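Local atomic coordinates of hypothetical protein, IPT/TIG domain protein (Bacteroides ovatus, PDB entry 4HW6), a protein that is of unknown function but, carrying an IPT/TIG domain and a six-bladed beta-propeller, probably serves as an auxiliary nutrient-binding protein, perhaps for carbohydrate. Residues 114-118 and 423-427; 334-340 and 357-363; 400-406 and 418-423. The contacts are given in a common frame with arbitrary orientation. Numbering follows the deposited sequence.

Contact 1: residues 114-118 and 423-427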
loop_
_atom_site.group_PDB
_atom_site.type_symbol
_atom_site.label_atom_id
_atom_site.label_comp_id
_atom_site.label_asym_id
_atom_site.label_seq_id
_atom_site.Cartn_x
_atom_site.Cartn_y
_atom_site.Cartn_z
ATOM N N PHE A 114 1.468 8.245 8.740
ATOM C CA PHE A 114 1.504 9.139 7.596
ATOM C C PHE A 114 0.565 10.345 7.763
ATOM O O PHE A 114 0.994 11.495 7.613
ATOM C CB PHE A 114 1.166 8.335 6.334
ATOM C CG PHE A 114 1.078 9.152 5.069
ATOM C CD1 PHE A 114 2.051 10.080 4.750
ATOM C CD2 PHE A 114 0.028 8.957 4.189
ATOM C CE1 PHE A 114 1.953 10.839 3.584
ATOM C CE2 PHE A 114 -0.066 9.697 3.025
ATOM C CZ PHE A 114 0.888 10.636 2.732
ATOM N N LEU A 115 -0.697 10.089 8.097
ATOM C CA LEU A 115 -1.664 11.173 8.273
ATOM C C LEU A 115 -2.572 10.935 9.464
ATOM O O LEU A 115 -2.946 9.786 9.765
ATOM C CB LEU A 115 -2.540 11.325 7.031
ATOM C CG LEU A 115 -1.871 11.716 5.719
ATOM C CD1 LEU A 115 -2.786 11.381 4.552
ATOM C CD2 LEU A 115 -1.493 13.199 5.723
ATOM N N GLY A 116 -2.946 12.046 10.102
ATOM C CA GLY A 116 -3.886 12.048 11.214
ATOM C C GLY A 116 -3.199 12.308 12.528
ATOM O O GLY A 116 -2.154 11.696 12.818
ATOM N N LYS A 117 -3.795 13.199 13.336
ATOM C CA LYS A 117 -3.258 13.541 14.654
ATOM C C LYS A 117 -4.424 13.641 15.626
ATOM O O LYS A 117 -5.489 14.130 15.271
ATOM C CB LYS A 117 -2.504 14.868 14.603
ATOM C CG LYS A 117 -1.286 14.821 13.680
ATOM C CD LYS A 117 -0.666 16.204 13.561
ATOM C CE LYS A 117 0.643 16.190 12.786
ATOM N NZ LYS A 117 1.230 17.558 12.768
ATOM N N LEU A 118 -4.222 13.128 16.830
ATOM C CA LEU A 118 -5.242 13.149 17.866
ATOM C C LEU A 118 -4.715 13.920 19.080
ATOM O O LEU A 118 -3.526 14.254 19.166
ATOM C CB LEU A 118 -5.575 11.724 18.296
ATOM C CG LEU A 118 -6.293 10.783 17.323
ATOM C CD1 LEU A 118 -5.473 10.506 16.074
ATOM C CD2 LEU A 118 -6.653 9.502 18.067
ATOM N N ASN A 423 -7.518 3.777 15.245
ATOM C CA ASN A 423 -6.494 4.764 15.572
ATOM C C ASN A 423 -6.676 6.058 14.801
ATOM O O ASN A 423 -5.972 7.023 15.041
ATOM C CB ASN A 423 -5.101 4.190 15.309
ATOM C CG ASN A 423 -4.713 3.164 16.336
ATOM O OD1 ASN A 423 -5.044 3.319 17.527
ATOM N ND2 ASN A 423 -4.045 2.100 15.898
ATOM N N HIS A 424 -7.617 6.060 13.856
ATOM C CA HIS A 424 -8.042 7.263 13.149
ATOM C C HIS A 424 -6.929 7.881 12.337
ATOM O O HIS A 424 -6.916 9.087 12.094
ATOM C CB HIS A 424 -8.685 8.210 14.147
ATOM C CG HIS A 424 -9.838 7.566 14.864
ATOM N ND1 HIS A 424 -11.047 7.321 14.241
ATOM C CD2 HIS A 424 -9.939 7.046 16.111
ATOM C CE1 HIS A 424 -11.846 6.676 15.081
ATOM N NE2 HIS A 424 -11.197 6.497 16.221
ATOM N N ARG A 425 -6.044 7.011 11.850
ATOM C CA ARG A 425 -4.863 7.428 11.129
ATOM C C ARG A 425 -4.645 6.581 9.893
ATOM O O ARG A 425 -5.008 5.391 9.874
ATOM C CB ARG A 425 -3.634 7.286 12.029
ATOM C CG ARG A 425 -3.544 8.273 13.188
ATOM C CD ARG A 425 -2.585 7.678 14.192
ATOM N NE ARG A 425 -2.286 8.498 15.349
ATOM C CZ ARG A 425 -2.745 8.296 16.588
ATOM N NH1 ARG A 425 -3.656 7.352 16.889
ATOM N NH2 ARG A 425 -2.293 9.107 17.552
ATOM N N VAL A 426 -3.992 7.187 8.901
ATOM C CA VAL A 426 -3.361 6.443 7.814
ATOM C C VAL A 426 -1.936 6.092 8.235
ATOM O O VAL A 426 -1.107 6.972 8.507
ATOM C CB VAL A 426 -3.322 7.238 6.494
ATOM C CG1 VAL A 426 -2.685 6.397 5.397
ATOM C CG2 VAL A 426 -4.719 7.681 6.081
ATOM N N ARG A 427 -1.658 4.802 8.279
ATOM C CA ARG A 427 -0.341 4.284 8.605
ATOM C C ARG A 427 0.381 3.983 7.282
ATOM O O ARG A 427 -0.252 3.809 6.233
ATOM C CB ARG A 427 -0.447 3.014 9.443
ATOM C CG ARG A 427 -1.336 3.097 10.678
ATOM C CD ARG A 427 -0.746 3.936 11.789
ATOM N NE ARG A 427 0.366 3.301 12.495
ATOM C CZ ARG A 427 0.281 2.264 13.331
ATOM N NH1 ARG A 427 -0.863 1.721 13.658
ATOM N NH2 ARG A 427 1.372 1.797 13.896
HETATM O O HOH W 1 -0.655 10.877 14.954
HETATM O O HOH W 2 -1.435 12.412 17.246
#
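This is the ring closure of the six-bladed beta-propeller, the arrangement often called molecular velcro. Strand 109-115, from the start of the propeller, lies antiparallel to strand 425-431 at the end of the chain. V426, R425 and L118 lose the most surface here.

V426 sits at the strand pairing. Its carbonyl O accepts two bonds, from F114 N at 2.9 Å and from L115 N at 3.2 Å. Two residues thus face one, which is a classic beta bulge. V426 N returns a bond to L115 O at 2.9 Å. The side chains of V426 and L115 share one face of the sheet, with their CB atoms 4.2 Å apart. V426 CG1 also meets the edge of the F114 ring, 3.9 Å from CD2. F114 stacks in turn on Y417.

Strand 109-115 ends here, and G116 follows in an extended conformation. Its phi and psi of 107° and 134° call for glycine, and a CB would run into H424 O.

R425 spans the gap that opens after G116. Water 1 links its NE (2.9 Å) to G116 O (2.7 Å). Its NH2 is bonded to N122, and its guanidinium makes a cation-pi contact with Y390. NH1 bonds weakly to N423 O, at 3.0 Å.

L118 points its side chain toward 423-427 and packs on this arginine. Its CD1 also approaches N423 O, at 3.7 Å. The tightest touch of this leucine is with the guanidinium: L118 CD1 lies over one face of the group, 3.5 Å from R425 CZ.

Contact 2: residues 334-340 and 357-363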
loop_
_atom_site.group_PDB
_atom_site.type_symbol
_atom_site.label_atom_id
_atom_site.label_comp_id
_atom_site.label_asym_id
_atom_site.label_seq_id
_atom_site.Cartn_x
_atom_site.Cartn_y
_atom_site.Cartn_z
ATOM N N LEU A 334 -8.921 -16.556 9.328
ATOM C CA LEU A 334 -8.961 -15.115 9.177
ATOM C C LEU A 334 -9.937 -14.554 10.188
ATOM O O LEU A 334 -10.740 -15.304 10.763
ATOM C CB LEU A 334 -9.415 -14.724 7.774
ATOM C CG LEU A 334 -8.695 -15.371 6.590
ATOM C CD1 LEU A 334 -9.159 -14.745 5.285
ATOM C CD2 LEU A 334 -7.187 -15.351 6.681
ATOM N N TRP A 335 -9.855 -13.248 10.406
ATOM C CA TRP A 335 -10.744 -12.588 11.345
ATOM C C TRP A 335 -11.086 -11.184 10.852
ATOM O O TRP A 335 -10.349 -10.215 11.055
ATOM C CB TRP A 335 -10.159 -12.575 12.766
ATOM C CG TRP A 335 -11.230 -12.367 13.840
ATOM C CD1 TRP A 335 -12.532 -12.064 13.649
ATOM C CD2 TRP A 335 -11.036 -12.399 15.253
ATOM N NE1 TRP A 335 -13.189 -11.960 14.849
ATOM C CE2 TRP A 335 -12.285 -12.135 15.851
ATOM C CE3 TRP A 335 -9.920 -12.591 16.070
ATOM C CZ2 TRP A 335 -12.457 -12.074 17.236
ATOM C CZ3 TRP A 335 -10.095 -12.548 17.446
ATOM C CH2 TRP A 335 -11.353 -12.286 18.009
ATOM N N GLY A 336 -12.229 -11.096 10.186
ATOM C CA GLY A 336 -12.681 -9.851 9.585
ATOM C C GLY A 336 -11.828 -9.316 8.472
ATOM O O GLY A 336 -11.462 -8.137 8.482
ATOM N N PRO A 337 -11.543 -10.157 7.461
ATOM C CA PRO A 337 -10.767 -9.663 6.334
ATOM C C PRO A 337 -11.576 -8.582 5.627
ATOM O O PRO A 337 -12.757 -8.776 5.345
ATOM C CB PRO A 337 -10.617 -10.890 5.449
ATOM C CG PRO A 337 -11.802 -11.753 5.765
ATOM C CD PRO A 337 -11.994 -11.530 7.256
ATOM N N ASN A 338 -10.959 -7.440 5.384
ATOM C CA ASN A 338 -11.636 -6.299 4.819
ATOM C C ASN A 338 -11.107 -5.991 3.420
ATOM O O ASN A 338 -11.394 -6.785 2.518
ATOM C CB ASN A 338 -11.683 -5.121 5.798
ATOM C CG ASN A 338 -12.995 -5.105 6.584
ATOM O OD1 ASN A 338 -13.917 -4.373 6.225
ATOM N ND2 ASN A 338 -13.116 -5.977 7.603
ATOM N N GLN A 339 -10.364 -4.909 3.198
ATOM C CA GLN A 339 -9.884 -4.637 1.860
ATOM C C GLN A 339 -8.616 -5.431 1.563
ATOM O O GLN A 339 -7.819 -5.715 2.464
ATOM C CB GLN A 339 -9.611 -3.145 1.665
ATOM C CG GLN A 339 -9.296 -2.791 0.238
ATOM C CD GLN A 339 -9.298 -1.293 -0.039
ATOM O OE1 GLN A 339 -9.132 -0.479 0.870
ATOM N NE2 GLN A 339 -9.476 -0.926 -1.322
ATOM N N GLY A 340 -8.492 -5.864 0.319
ATOM C CA GLY A 340 -7.245 -6.382 -0.190
ATOM C C GLY A 340 -6.851 -5.844 -1.539
ATOM O O GLY A 340 -7.689 -5.396 -2.304
ATOM N N PHE A 357 -1.448 -11.127 -2.719
ATOM C CA PHE A 357 -2.668 -10.430 -2.328
ATOM C C PHE A 357 -2.522 -9.997 -0.856
ATOM O O PHE A 357 -2.578 -10.835 0.058
ATOM C CB PHE A 357 -3.881 -11.342 -2.526
ATOM C CG PHE A 357 -5.214 -10.642 -2.361
ATOM C CD1 PHE A 357 -5.619 -9.658 -3.282
ATOM C CD2 PHE A 357 -6.079 -10.991 -1.328
ATOM C CE1 PHE A 357 -6.858 -9.033 -3.153
ATOM C CE2 PHE A 357 -7.310 -10.371 -1.210
ATOM C CZ PHE A 357 -7.693 -9.402 -2.125
ATOM N N TYR A 358 -2.323 -8.696 -0.635
ATOM C CA TYR A 358 -2.210 -8.132 0.720
ATOM C C TYR A 358 -3.553 -7.645 1.172
ATOM O O TYR A 358 -4.236 -6.920 0.449
ATOM C CB TYR A 358 -1.228 -6.955 0.750
ATOM C CG TYR A 358 0.209 -7.368 0.606
ATOM C CD1 TYR A 358 0.744 -7.770 -0.625
ATOM C CD2 TYR A 358 1.062 -7.306 1.699
ATOM C CE1 TYR A 358 2.070 -8.140 -0.735
ATOM C CE2 TYR A 358 2.374 -7.708 1.612
ATOM C CZ TYR A 358 2.876 -8.104 0.405
ATOM O OH TYR A 358 4.179 -8.456 0.386
ATOM N N PHE A 359 -3.956 -8.036 2.372
ATOM C CA PHE A 359 -5.222 -7.618 2.898
ATOM C C PHE A 359 -5.191 -7.274 4.364
ATOM O O PHE A 359 -4.357 -7.778 5.140
ATOM C CB PHE A 359 -6.327 -8.661 2.617
ATOM C CG PHE A 359 -6.123 -9.992 3.295
ATOM C CD1 PHE A 359 -5.287 -10.958 2.763
ATOM C CD2 PHE A 359 -6.790 -10.293 4.474
ATOM C CE1 PHE A 359 -5.102 -12.180 3.405
ATOM C CE2 PHE A 359 -6.620 -11.515 5.104
ATOM C CZ PHE A 359 -5.778 -12.458 4.575
ATOM N N CYS A 360 -6.123 -6.391 4.743
ATOM C CA CYS A 360 -6.287 -6.035 6.141
ATOM C C CYS A 360 -7.242 -7.021 6.819
ATOM O O CYS A 360 -8.342 -7.256 6.335
ATOM C CB CYS A 360 -6.844 -4.627 6.242
ATOM S SG CYS A 360 -5.583 -3.423 5.789
ATOM N N ASP A 361 -6.783 -7.618 7.908
ATOM C CA ASP A 361 -7.567 -8.578 8.674
ATOM C C ASP A 361 -7.962 -7.768 9.904
ATOM O O ASP A 361 -7.216 -7.673 10.863
ATOM C CB ASP A 361 -6.702 -9.797 8.988
ATOM C CG ASP A 361 -7.504 -11.093 9.184
ATOM O OD1 ASP A 361 -8.496 -11.339 8.450
ATOM O OD2 ASP A 361 -7.095 -11.893 10.058
ATOM N N ARG A 362 -9.128 -7.134 9.826
ATOM C CA ARG A 362 -9.506 -6.096 10.749
ATOM C C ARG A 362 -9.525 -6.548 12.197
ATOM O O ARG A 362 -9.033 -5.835 13.099
ATOM C CB ARG A 362 -10.865 -5.527 10.333
ATOM C CG ARG A 362 -11.400 -4.422 11.220
ATOM C CD ARG A 362 -12.736 -3.937 10.703
ATOM N NE ARG A 362 -13.461 -3.123 11.690
ATOM C CZ ARG A 362 -13.682 -1.801 11.631
ATOM N NH1 ARG A 362 -13.197 -1.023 10.665
ATOM N NH2 ARG A 362 -14.407 -1.233 12.593
ATOM N N ASP A 363 -10.054 -7.729 12.442
ATOM C CA ASP A 363 -10.273 -8.174 13.817
ATOM C C ASP A 363 -9.163 -9.007 14.430
ATOM O O ASP A 363 -9.168 -9.218 15.635
ATOM C CB ASP A 363 -11.652 -8.832 13.941
ATOM C CG ASP A 363 -12.776 -7.863 13.595
ATOM O OD1 ASP A 363 -12.789 -6.743 14.109
ATOM O OD2 ASP A 363 -13.625 -8.189 12.760
#
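This contact is the open end of a beta hairpin, the two inner strands of one propeller blade. Strand 337-344 is the innermost of the blade and strand 355-361 is its neighbour. The short segments run antiparallel, with 150° between their directions and a closest axis approach of 4.7 Å.

P337 and D361 form a non-hydrogen-bonded pair, CA to CA 4.1 Å. G340 and F359 form another at 3.9 Å. The register shifts by one residue between them, so there is a beta bulge. Around it N338 N bonds to C360 O at 2.8 Å, and C360 N bonds to Q339 O at 2.9 Å. G340 has no room for a side chain, because a CB would clash with the F357 ring.

Before the strand, the loop 334-336 is tied down as well. R362 N bonds to G336 O at 2.9 Å, and N338 ND2 reaches the same G336 O at 2.9 Å. D363 N bonds to W335 O at 2.9 Å. D361 turns its carboxylate back to the loop, where OD1 accepts W335 N at 3.1 Å. Its OD2 is held by S364 and R368. The CB of D363 makes a CH-pi contact over the W335 five-membered ring, 3.5 Å from its centroid. L334 CD2 and P337 CB pack on the F359 ring, at 3.8 Å from CZ and 4.0 Å from CD2.

Strand 366-370 continues the blade beyond 355-361. Strand 286-291 of the preceding blade touches P337 and F357, and strand 404-410 of the following blade touches N338, Q339, Y358 and C360.

Contact 3: residues 400-406 and 418-423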
loop_
_atom_site.group_PDB
_atom_site.type_symbol
_atom_site.label_atom_id
_atom_site.label_comp_id
_atom_site.label_asym_id
_atom_site.label_seq_id
_atom_site.Cartn_x
_atom_site.Cartn_y
_atom_site.Cartn_z
ATOM N N LEU A 400 1.685 -2.262 16.117
ATOM C CA LEU A 400 0.304 -2.540 16.507
ATOM C C LEU A 400 -0.644 -1.629 15.749
ATOM O O LEU A 400 -0.387 -0.417 15.591
ATOM C CB LEU A 400 0.096 -2.349 18.015
ATOM C CG LEU A 400 0.704 -3.440 18.885
ATOM C CD1 LEU A 400 0.773 -3.007 20.353
ATOM C CD2 LEU A 400 -0.054 -4.773 18.727
ATOM N N PHE A 401 -1.735 -2.230 15.298
ATOM C CA PHE A 401 -2.825 -1.546 14.647
ATOM C C PHE A 401 -4.072 -1.730 15.502
ATOM O O PHE A 401 -4.109 -2.548 16.419
ATOM C CB PHE A 401 -3.155 -2.181 13.306
ATOM C CG PHE A 401 -2.022 -2.142 12.295
ATOM C CD1 PHE A 401 -1.758 -0.991 11.576
ATOM C CD2 PHE A 401 -1.270 -3.275 12.042
ATOM C CE1 PHE A 401 -0.734 -0.960 10.627
ATOM C CE2 PHE A 401 -0.255 -3.250 11.097
ATOM C CZ PHE A 401 0.010 -2.087 10.393
ATOM N N ASN A 402 -5.127 -1.033 15.126
ATOM C CA ASN A 402 -6.430 -1.200 15.807
ATOM C C ASN A 402 -7.512 -1.080 14.758
ATOM O O ASN A 402 -7.901 0.037 14.371
ATOM C CB ASN A 402 -6.626 -0.156 16.919
ATOM C CG ASN A 402 -7.806 -0.462 17.813
ATOM O OD1 ASN A 402 -8.615 -1.355 17.505
ATOM N ND2 ASN A 402 -7.897 0.251 18.956
ATOM N N HIS A 403 -7.969 -2.236 14.301
ATOM C CA HIS A 403 -8.935 -2.363 13.205
ATOM C C HIS A 403 -8.411 -1.808 11.882
ATOM O O HIS A 403 -9.016 -0.936 11.244
ATOM C CB HIS A 403 -10.283 -1.773 13.616
ATOM C CG HIS A 403 -10.958 -2.561 14.678
ATOM N ND1 HIS A 403 -11.711 -1.980 15.671
ATOM C CD2 HIS A 403 -11.010 -3.898 14.900
ATOM C CE1 HIS A 403 -12.187 -2.927 16.468
ATOM N NE2 HIS A 403 -11.789 -4.101 16.014
ATOM N N PRO A 404 -7.265 -2.340 11.436
ATOM C CA PRO A 404 -6.838 -1.981 10.105
ATOM C C PRO A 404 -7.850 -2.498 9.100
ATOM O O PRO A 404 -8.225 -3.665 9.176
ATOM C CB PRO A 404 -5.502 -2.710 9.959
ATOM C CG PRO A 404 -5.569 -3.862 10.886
ATOM C CD PRO A 404 -6.498 -3.462 11.996
ATOM N N THR A 405 -8.265 -1.670 8.146
ATOM C CA THR A 405 -9.408 -1.980 7.312
ATOM C C THR A 405 -9.170 -1.796 5.819
ATOM O O THR A 405 -9.501 -2.661 5.022
ATOM C CB THR A 405 -10.609 -1.125 7.762
ATOM O OG1 THR A 405 -10.869 -1.397 9.148
ATOM C CG2 THR A 405 -11.856 -1.426 6.955
ATOM N N SER A 406 -8.587 -0.674 5.446
ATOM C CA SER A 406 -8.341 -0.331 4.082
ATOM C C SER A 406 -6.845 -0.376 3.774
ATOM O O SER A 406 -5.988 -0.257 4.677
ATOM C CB SER A 406 -8.946 1.058 3.802
ATOM O OG SER A 406 -8.374 2.043 4.650
ATOM N N ILE A 418 -2.203 2.125 5.056
ATOM C CA ILE A 418 -3.177 1.339 5.783
ATOM C C ILE A 418 -4.129 2.271 6.517
ATOM O O ILE A 418 -3.681 3.141 7.276
ATOM C CB ILE A 418 -2.506 0.457 6.861
ATOM C CG1 ILE A 418 -1.359 -0.383 6.251
ATOM C CG2 ILE A 418 -3.556 -0.412 7.580
ATOM C CD1 ILE A 418 -1.798 -1.395 5.217
ATOM N N GLY A 419 -5.429 2.086 6.297
ATOM C CA GLY A 419 -6.445 2.815 7.031
ATOM C C GLY A 419 -6.695 2.097 8.330
ATOM O O GLY A 419 -7.376 1.055 8.381
ATOM N N ASP A 420 -6.120 2.653 9.383
ATOM C CA ASP A 420 -6.104 2.042 10.700
ATOM C C ASP A 420 -7.248 2.672 11.493
ATOM O O ASP A 420 -7.067 3.638 12.234
ATOM C CB ASP A 420 -4.736 2.302 11.302
ATOM C CG ASP A 420 -4.467 1.520 12.564
ATOM O OD1 ASP A 420 -5.166 0.535 12.806
ATOM O OD2 ASP A 420 -3.471 1.865 13.256
ATOM N N CYS A 421 -8.439 2.090 11.314
ATOM C CA CYS A 421 -9.683 2.783 11.615
ATOM C C CYS A 421 -9.866 3.240 13.048
ATOM O O CYS A 421 -10.243 4.378 13.255
ATOM C CB CYS A 421 -10.897 1.962 11.181
ATOM S SG CYS A 421 -11.043 2.022 9.404
ATOM N N ASP A 422 -9.569 2.390 14.027
ATOM C CA ASP A 422 -9.736 2.786 15.427
ATOM C C ASP A 422 -8.522 3.502 16.065
ATOM O O ASP A 422 -8.546 3.915 17.229
ATOM C CB ASP A 422 -10.306 1.615 16.224
ATOM C CG ASP A 422 -11.841 1.559 16.131
ATOM O OD1 ASP A 422 -12.491 2.616 16.310
ATOM O OD2 ASP A 422 -12.410 0.482 15.909
ATOM N N ASN A 423 -7.518 3.777 15.245
ATOM C CA ASN A 423 -6.494 4.764 15.572
ATOM C C ASN A 423 -6.676 6.058 14.801
ATOM O O ASN A 423 -5.972 7.023 15.041
ATOM C CB ASN A 423 -5.101 4.190 15.309
ATOM C CG ASN A 423 -4.713 3.164 16.336
ATOM O OD1 ASN A 423 -5.044 3.319 17.527
ATOM N ND2 ASN A 423 -4.045 2.100 15.898
HETATM O O HOH W 3 -5.449 1.750 19.717
#
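I418 lies in strand 415-420, the second strand of this hairpin in the last propeller blade. Its CG2 packs on P404 CB at 3.8 Å and approaches F401 CE1 at 4.2 Å. G419 carries the strand bonds: its N gives to S406 O and its O takes from T405 N, both at 2.9 Å. A side chain on G419 would collide with S406 OG.

D420 pairs with P404 across a non-hydrogen-bonded position, CA to CA 4.1 Å. Its carboxylate folds back to the loop ahead of the first strand. OD1 accepts N402 N at 2.8 Å, while OD2 forms a salt bridge with R427 and takes N423 ND2 at 2.7 Å. C421 N bonds to H403 O at 3.1 Å.

D422 N bonds to N402 O at 2.9 Å. The D422 side chain adds a short His-carboxylate bond, H403 ND1 to OD2 at 2.6 Å. N423 closes the turn with its N on D420 O at 3.0 Å. Water 3 bridges N423 OD1 (2.7 Å) and N402 ND2 (3.0 Å).

Strand 425-431 continues the sheet beyond 415-420. Strand 404-410 is the inner edge of the blade. There T405 and S406 meet strand 337-344 of the preceding blade and strand 143-146 of the first.

How the contacts relate
All three contacts lie in the beta-propeller. Contacts 1 and 3 belong to the last blade and contact 2 to the blade before it. Contact 2 comes before contact 3 along the chain. Contact 2 lies wholly between the two segments of contact 1, and contact 3 does too except for N423, which they share. The centres of contacts 1 and 3 are 9 Å apart, and R427 NH1 to D420 OD2 at 2.6 Å joins them. Contacts 2 and 3, with centres 11 Å apart, are equivalent hairpin ends, each with a proline facing an aspartate. R362 and Q339 reach T405 between the blades. Contacts 1 and 2 do not touch; their centres are 19 Å apart. Contact 1 alone joins the chain's two ends of the propeller, closing the ring.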